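Local coordinates for protein MAU2 chromatid cohesion factor homolog (PDB 4XDN) that forms a complex with SCC2 that is required for cohesin to associate with chromosomes, and so takes part in sister chromatid cohesion, at residues Asn614-Val617 with Asp623-Leu626. Residues are numbered along the deposited sequence; the frame is centred on the assembly and turned at random.
Sequences NCTV and DVAL
Cys615 and Val624 meet where two consecutive helices, 601-618 and 621-638, turn back on each other in a helical hairpin near the C-terminal end of this mostly helical protein. The hairpin illustrates how a very short connection brings two helices together through small side chains: CA of Cys615 and CA of Val624 are 5.6 Å apart, and the two segments bury 148 Å² between them. No hydrogen bond crosses this contact, so van der Waals packing carries it.

The apolar part centres on one branch of Val624. Its CG2 methyl reaches CB of Cys615 at 3.6 Å and lies 3.9 Å from the carbonyl carbon C of Cys615, so that it covers the backbone of the facing helix as well as the side chain. Thr616 adds a looser edge, its backbone N lying 4.0 Å from CG2 of Val624. A chi1 of 167° puts CG1 anti to the backbone N of Val624 and CG2 anti to the carbonyl carbon, beside that N, and it is CG2 that meets helix 601-618. The hydroxyl of Thr616 is turned to its own helix, where OG1 is hydrogen-bonded to O of Leu612, while an apolar side chain of another protein's chain packs on this residue.

The sulfur contact is separate. Cys615 is buried, and its side chain also touches Tyr584, which places helix 601-618 of the hairpin against helix 580-593. Asp623 offers its methylene to the thiol and sends its carboxylate elsewhere, with OD2 in a salt bridge to NE of Arg620 in the short link between the helices. Chi1 of -70° sets the sulfur of Cys615 anti to its carbonyl carbon, and from there SG comes to 3.5 Å from CB of Asp623 and 3.8 Å from O of Asp623.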
ATOM      1  N   ASN A 614     -35.452  29.405  12.327  1.00 31.39           N
ATOM      2  CA  ASN A 614     -35.294  30.374  11.254  1.00 34.37           C
ATOM      3  C   ASN A 614     -36.629  30.667  10.569  1.00 33.92           C
ATOM      4  O   ASN A 614     -36.896  31.798  10.168  1.00 34.29           O
ATOM      5  CB  ASN A 614     -34.265  29.865  10.245  1.00 34.28           C
ATOM      6  CG  ASN A 614     -32.922  29.565  10.890  1.00 36.25           C
ATOM      7  OD1 ASN A 614     -32.497  30.250  11.821  1.00 38.73           O
ATOM      8  ND2 ASN A 614     -32.253  28.528  10.405  1.00 34.60           N
ATOM      9  N   CYS A 615     -37.469  29.646  10.447  1.00 34.22           N
ATOM     10  CA  CYS A 615     -38.822  29.831   9.936  1.00 33.32           C
ATOM     11  C   CYS A 615     -39.643  30.664  10.911  1.00 34.08           C
ATOM     12  O   CYS A 615     -40.347  31.590  10.513  1.00 34.02           O
ATOM     13  CB  CYS A 615     -39.503  28.482   9.700  1.00 32.42           C
ATOM     14  SG  CYS A 615     -38.830  27.522   8.327  1.00 34.72           S
ATOM     15  N   THR A 616     -39.539  30.325  12.193  1.00 35.90           N
ATOM     16  CA  THR A 616     -40.266  31.026  13.247  1.00 38.43           C
ATOM     17  C   THR A 616     -39.882  32.505  13.317  1.00 38.86           C
ATOM     18  O   THR A 616     -40.746  33.374  13.424  1.00 38.61           O
ATOM     19  CB  THR A 616     -40.010  30.371  14.621  1.00 39.54           C
ATOM     20  OG1 THR A 616     -40.366  28.983  14.564  1.00 36.05           O
ATOM     21  CG2 THR A 616     -40.819  31.061  15.717  1.00 40.60           C
ATOM     22  N   VAL A 617     -38.585  32.783  13.260  1.00 37.77           N
ATOM     23  CA  VAL A 617     -38.096  34.156  13.302  1.00 40.07           C
ATOM     24  C   VAL A 617     -38.555  34.923  12.065  1.00 39.44           C
ATOM     25  O   VAL A 617     -38.995  36.068  12.162  1.00 42.81           O
ATOM     26  CB  VAL A 617     -36.550  34.201  13.402  1.00 45.20           C
ATOM     27  CG1 VAL A 617     -36.027  35.632  13.305  1.00 45.93           C
ATOM     28  CG2 VAL A 617     -36.084  33.569  14.706  1.00 45.17           C
ATOM     29  N   ASP A 623     -43.690  27.546   5.809  1.00 34.20           N
ATOM     30  CA  ASP A 623     -42.453  26.828   6.081  1.00 33.74           C
ATOM     31  C   ASP A 623     -42.423  26.267   7.502  1.00 31.38           C
ATOM     32  O   ASP A 623     -41.810  25.231   7.749  1.00 28.98           O
ATOM     33  CB  ASP A 623     -41.251  27.739   5.844  1.00 36.88           C
ATOM     34  CG  ASP A 623     -41.137  28.184   4.399  1.00 40.17           C
ATOM     35  OD1 ASP A 623     -40.869  27.325   3.535  1.00 41.69           O
ATOM     36  OD2 ASP A 623     -41.309  29.390   4.126  1.00 43.59           O
ATOM     37  N   VAL A 624     -43.089  26.943   8.433  1.00 32.03           N
ATOM     38  CA  VAL A 624     -43.223  26.423   9.790  1.00 32.77           C
ATOM     39  C   VAL A 624     -44.058  25.146   9.779  1.00 33.44           C
ATOM     40  O   VAL A 624     -43.725  24.168  10.448  1.00 31.31           O
ATOM     41  CB  VAL A 624     -43.871  27.456  10.737  1.00 33.08           C
ATOM     42  CG1 VAL A 624     -44.294  26.810  12.058  1.00 30.79           C
ATOM     43  CG2 VAL A 624     -42.912  28.608  10.998  1.00 33.97           C
ATOM     44  N   ALA A 625     -45.146  25.168   9.018  1.00 33.37           N
ATOM     45  CA  ALA A 625     -46.052  24.030   8.939  1.00 31.86           C
ATOM     46  C   ALA A 625     -45.338  22.801   8.379  1.00 31.07           C
ATOM     47  O   ALA A 625     -45.397  21.720   8.963  1.00 30.41           O
ATOM     48  CB  ALA A 625     -47.258  24.378   8.085  1.00 30.47           C
ATOM     49  N   LEU A 626     -44.660  22.976   7.250  1.00 30.03           N
ATOM     50  CA  LEU A 626     -43.966  21.869   6.604  1.00 32.98           C
ATOM     51  C   LEU A 626     -42.812  21.357   7.457  1.00 31.40           C
ATOM     52  O   LEU A 626     -42.563  20.154   7.509  1.00 28.92           O
ATOM     53  CB  LEU A 626     -43.448  22.293   5.230  1.00 35.48           C
ATOM     54  CG  LEU A 626     -44.508  22.734   4.220  1.00 40.20           C
ATOM     55  CD1 LEU A 626     -43.851  23.219   2.940  1.00 43.43           C
ATOM     56  CD2 LEU A 626     -45.483  21.607   3.926  1.00 41.45           C
TER